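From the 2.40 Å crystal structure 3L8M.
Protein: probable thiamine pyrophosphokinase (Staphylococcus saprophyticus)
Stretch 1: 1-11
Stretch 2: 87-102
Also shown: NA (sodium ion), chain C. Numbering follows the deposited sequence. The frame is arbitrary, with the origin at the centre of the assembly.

Stretch 1 1-11: MKANLLCGNRN
Stretch 2, residues 87-102: KRGYRNIDVYGATGGR

How do the two backbones run? Strands 2-6 and 92-96 lie side by side and parallel, their N-to-C directions 16° apart, with Lys2 opposite Asn92, Ala3 opposite Ile93 and so on to Leu6 opposite Tyr96; paired CA atoms stay 4.7 to 5.1 Å apart. Extended phi/psi values, near -115/130, carry both strands, with Tyr96 opening to psi 156°. A ladder of hydrogen bonds crosses between them, because in this parallel register Ala3 and Leu5 each turn both N and O to the partner strand: Ala3 N to Asn92 O (2.9 Å), Asp94 N to Ala3 O (2.9 Å), Leu5 N to Asp94 O (2.8 Å), Tyr96 N to Leu5 O (2.8 Å) and Cys7 N to Tyr96 O (3.1 Å). At the N-terminal end, Met1 O accepts from Arg91 N at 2.9 Å and, weakly, from Asn92 N at 3.4 Å.

What grips the Tyr90 ring? Tyr90 (chi1 m, chi2 -75°) lies between two carbons. Selenomethionine Met1 (chi t, t, p) sets CE 3.4 Å from the ring centroid, almost on its normal, while Ala3 CB covers the opposite face at 3.6 Å from the centroid. On the same side of the sheet as Ala3, Leu5 CD1 (chi m, p) meets Ile93 CG2 (chi m, m) at 3.6 Å, burying hydrocarbon.

What gathers the polar groups on the Lys2, Asn4 and Asp94 face? One water donates to Asn4 OD1 (2.7 Å) and Asp94 OD2 (2.6 Å) and accepts from NZ of Lys2 (chi1 to chi4 all t; 2.8 Å) and Tyr96 OH (2.7 Å). Lys2 NZ and Asp94 OD2 remain 4.0 Å apart, beyond a salt bridge; the water bridges the gap, so the opposite charges are linked through it rather than directly. Asp94 OD1 binds sodium NA at 2.9 Å.

How does the contact continue past the strands? Gly97 turns at phi/psi 81/6, where a CB would clash with Gly8 N. Farther on, Asn11 (55/25, chi1 m) donates from ND2 to Thr99 OG1 (chi1 p) at 3.0 Å, and a water bridges Arg10 O (2.6 Å) and Thr99 N (3.2 Å).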

# COMPACT_ATOMS: atom_id res chain seq x y z
N MSE A 1 -3.08 5.11 -12.29
CA MSE A 1 -1.84 5.13 -11.48
C MSE A 1 -1.24 6.53 -11.61
O MSE A 1 -1.09 7.04 -12.71
CB MSE A 1 -0.85 4.07 -12.00
CG MSE A 1 0.36 3.88 -11.11
SE MSE A 1 1.24 2.19 -11.44
CE MSE A 1 2.23 2.67 -13.02
N LYS A 2 -0.91 7.13 -10.47
CA LYS A 2 -0.37 8.49 -10.42
C LYS A 2 1.11 8.61 -10.06
O LYS A 2 1.59 7.98 -9.12
CB LYS A 2 -1.20 9.31 -9.43
CG LYS A 2 -0.77 10.76 -9.30
CD LYS A 2 -1.38 11.35 -8.02
CE LYS A 2 -0.92 12.77 -7.76
NZ LYS A 2 -1.26 13.16 -6.37
N ALA A 3 1.84 9.44 -10.80
CA ALA A 3 3.25 9.64 -10.51
C ALA A 3 3.60 11.12 -10.33
O ALA A 3 3.13 11.98 -11.08
CB ALA A 3 4.12 9.03 -11.61
N ASN A 4 4.41 11.41 -9.32
CA ASN A 4 4.85 12.77 -9.03
C ASN A 4 6.33 12.85 -9.36
O ASN A 4 7.10 11.98 -8.94
CB ASN A 4 4.68 13.12 -7.55
CG ASN A 4 3.25 13.08 -7.11
OD1 ASN A 4 2.40 13.81 -7.63
ND2 ASN A 4 2.96 12.22 -6.14
N LEU A 5 6.73 13.87 -10.10
CA LEU A 5 8.14 14.05 -10.44
C LEU A 5 8.69 15.28 -9.73
O LEU A 5 8.03 16.31 -9.66
CB LEU A 5 8.33 14.24 -11.95
CG LEU A 5 8.40 12.96 -12.81
CD1 LEU A 5 7.07 12.23 -12.78
CD2 LEU A 5 8.80 13.33 -14.24
N LEU A 6 9.89 15.15 -9.19
CA LEU A 6 10.52 16.29 -8.55
C LEU A 6 11.78 16.63 -9.36
O LEU A 6 12.65 15.79 -9.54
CB LEU A 6 10.89 15.96 -7.11
CG LEU A 6 11.41 17.15 -6.30
CD1 LEU A 6 10.40 18.29 -6.36
CD2 LEU A 6 11.67 16.72 -4.85
N CYS A 7 11.85 17.86 -9.86
CA CYS A 7 13.00 18.33 -10.64
C CYS A 7 13.93 19.24 -9.86
O CYS A 7 14.98 19.61 -10.35
CB CYS A 7 12.56 19.11 -11.87
SG CYS A 7 11.42 18.28 -12.94
N GLY A 8 13.53 19.62 -8.64
CA GLY A 8 14.35 20.51 -7.84
C GLY A 8 13.54 21.09 -6.69
O GLY A 8 12.42 20.65 -6.45
N ASN A 9 14.09 22.10 -6.00
CA ASN A 9 13.39 22.68 -4.85
C ASN A 9 12.86 24.11 -4.99
O ASN A 9 12.58 24.77 -3.98
CB ASN A 9 14.30 22.60 -3.61
CG ASN A 9 15.55 23.45 -3.74
OD1 ASN A 9 16.05 23.68 -4.84
ND2 ASN A 9 16.07 23.90 -2.60
N ARG A 10 12.70 24.60 -6.21
CA ARG A 10 12.19 25.96 -6.43
C ARG A 10 10.66 26.03 -6.56
O ARG A 10 10.06 25.25 -7.31
CB ARG A 10 12.79 26.58 -7.68
CG ARG A 10 14.23 27.03 -7.56
CD ARG A 10 14.75 27.50 -8.91
NE ARG A 10 16.18 27.79 -8.87
CZ ARG A 10 16.70 28.85 -8.27
NH1 ARG A 10 15.92 29.74 -7.68
NH2 ARG A 10 18.02 29.01 -8.24
N ASN A 11 10.06 26.96 -5.83
CA ASN A 11 8.62 27.21 -5.85
C ASN A 11 7.74 26.00 -5.54
O ASN A 11 6.58 25.94 -5.94
CB ASN A 11 8.22 27.80 -7.21
CG ASN A 11 9.04 29.01 -7.58
OD1 ASN A 11 9.29 29.89 -6.74
ND2 ASN A 11 9.46 29.09 -8.83
N LYS A 87 5.66 4.66 -19.86
CA LYS A 87 5.96 3.27 -20.23
C LYS A 87 5.55 2.29 -19.13
O LYS A 87 5.22 1.13 -19.41
CB LYS A 87 7.45 3.10 -20.53
CG LYS A 87 7.86 3.49 -21.92
CD LYS A 87 9.32 3.13 -22.19
CE LYS A 87 9.66 3.33 -23.66
NZ LYS A 87 8.78 2.46 -24.50
N ARG A 88 5.60 2.74 -17.88
CA ARG A 88 5.24 1.89 -16.74
C ARG A 88 3.75 1.94 -16.41
O ARG A 88 3.30 1.35 -15.42
CB ARG A 88 6.08 2.29 -15.51
CG ARG A 88 7.58 1.99 -15.65
CD ARG A 88 8.42 2.71 -14.58
NE ARG A 88 9.81 2.26 -14.54
CZ ARG A 88 10.69 2.41 -15.53
NH1 ARG A 88 10.32 3.00 -16.66
NH2 ARG A 88 11.94 1.98 -15.39
N GLY A 89 2.97 2.65 -17.22
CA GLY A 89 1.54 2.71 -16.98
C GLY A 89 1.02 3.86 -16.14
O GLY A 89 -0.14 3.85 -15.73
N TYR A 90 1.86 4.84 -15.86
CA TYR A 90 1.42 6.00 -15.08
C TYR A 90 0.57 6.87 -16.01
O TYR A 90 1.04 7.30 -17.06
CB TYR A 90 2.64 6.77 -14.55
CG TYR A 90 3.35 6.09 -13.39
CD1 TYR A 90 2.80 6.10 -12.11
CD2 TYR A 90 4.57 5.43 -13.57
CE1 TYR A 90 3.44 5.49 -11.04
CE2 TYR A 90 5.22 4.80 -12.51
CZ TYR A 90 4.65 4.84 -11.24
OH TYR A 90 5.28 4.22 -10.18
N ARG A 91 -0.67 7.14 -15.62
CA ARG A 91 -1.57 7.93 -16.45
C ARG A 91 -1.71 9.39 -16.04
O ARG A 91 -1.98 10.26 -16.88
CB ARG A 91 -2.96 7.30 -16.47
CG ARG A 91 -3.85 7.82 -17.58
CD ARG A 91 -3.96 6.81 -18.71
NE ARG A 91 -4.93 5.76 -18.41
CZ ARG A 91 -6.22 5.97 -18.18
NH1 ARG A 91 -6.71 7.20 -18.24
NH2 ARG A 91 -7.03 4.95 -17.92
N ASN A 92 -1.57 9.66 -14.75
CA ASN A 92 -1.67 11.02 -14.23
C ASN A 92 -0.29 11.38 -13.73
O ASN A 92 0.22 10.74 -12.81
CB ASN A 92 -2.68 11.09 -13.08
CG ASN A 92 -4.09 10.78 -13.52
OD1 ASN A 92 -4.65 11.46 -14.39
ND2 ASN A 92 -4.68 9.74 -12.94
N ILE A 93 0.32 12.40 -14.34
CA ILE A 93 1.66 12.83 -13.96
C ILE A 93 1.70 14.28 -13.49
O ILE A 93 1.25 15.18 -14.20
CB ILE A 93 2.65 12.69 -15.14
CG1 ILE A 93 2.48 11.33 -15.83
CG2 ILE A 93 4.08 12.85 -14.64
CD1 ILE A 93 2.48 10.16 -14.90
N ASP A 94 2.22 14.50 -12.29
CA ASP A 94 2.35 15.84 -11.73
C ASP A 94 3.84 16.16 -11.64
O ASP A 94 4.58 15.49 -10.92
CB ASP A 94 1.74 15.92 -10.33
CG ASP A 94 0.23 15.86 -10.35
OD1 ASP A 94 -0.33 15.86 -11.47
OD2 ASP A 94 -0.39 15.81 -9.27
N VAL A 95 4.26 17.18 -12.38
CA VAL A 95 5.66 17.59 -12.35
C VAL A 95 5.82 18.81 -11.45
O VAL A 95 5.20 19.85 -11.66
CB VAL A 95 6.18 17.91 -13.78
CG1 VAL A 95 7.65 18.33 -13.73
CG2 VAL A 95 6.01 16.68 -14.69
N TYR A 96 6.66 18.66 -10.43
CA TYR A 96 6.92 19.73 -9.48
C TYR A 96 8.37 20.11 -9.67
O TYR A 96 9.16 19.29 -10.14
CB TYR A 96 6.74 19.21 -8.05
CG TYR A 96 5.32 18.84 -7.68
CD1 TYR A 96 4.47 19.78 -7.10
CD2 TYR A 96 4.84 17.55 -7.91
CE1 TYR A 96 3.17 19.44 -6.74
CE2 TYR A 96 3.54 17.21 -7.56
CZ TYR A 96 2.71 18.16 -6.97
OH TYR A 96 1.44 17.82 -6.58
N GLY A 97 8.71 21.34 -9.28
CA GLY A 97 10.09 21.79 -9.38
C GLY A 97 10.58 22.26 -10.73
O GLY A 97 11.76 22.56 -10.88
N ALA A 98 9.68 22.36 -11.72
CA ALA A 98 10.09 22.78 -13.05
C ALA A 98 9.96 24.28 -13.38
O ALA A 98 10.13 24.66 -14.54
CB ALA A 98 9.33 21.96 -14.11
N THR A 99 9.65 25.12 -12.39
CA THR A 99 9.51 26.57 -12.62
C THR A 99 10.60 27.36 -11.89
O THR A 99 11.27 26.84 -11.00
CB THR A 99 8.12 27.13 -12.17
OG1 THR A 99 8.07 27.27 -10.75
CG2 THR A 99 6.99 26.19 -12.60
N GLY A 100 10.77 28.63 -12.26
CA GLY A 100 11.78 29.48 -11.65
C GLY A 100 13.17 29.23 -12.23
O GLY A 100 13.33 28.42 -13.14
N GLY A 101 14.17 29.95 -11.72
CA GLY A 101 15.54 29.77 -12.19
C GLY A 101 15.78 29.98 -13.68
O GLY A 101 15.35 30.98 -14.23
N ARG A 102 16.47 29.04 -14.32
CA ARG A 102 16.73 29.15 -15.75
C ARG A 102 15.46 28.80 -16.52
O ARG A 102 15.04 27.65 -16.55
CB ARG A 102 17.86 28.21 -16.16
CG ARG A 102 19.21 28.65 -15.64
CD ARG A 102 20.26 27.65 -16.04
NE ARG A 102 20.25 27.43 -17.48
CZ ARG A 102 20.94 26.47 -18.09
NH1 ARG A 102 21.70 25.65 -17.37
NH2 ARG A 102 20.89 26.35 -19.41
NA NA C . -2.02 15.21 -13.67
O HOH W 1 -4.23 7.69 -11.13
O HOH W 2 0.41 15.37 -6.79
O HOH W 3 8.72 24.65 -9.40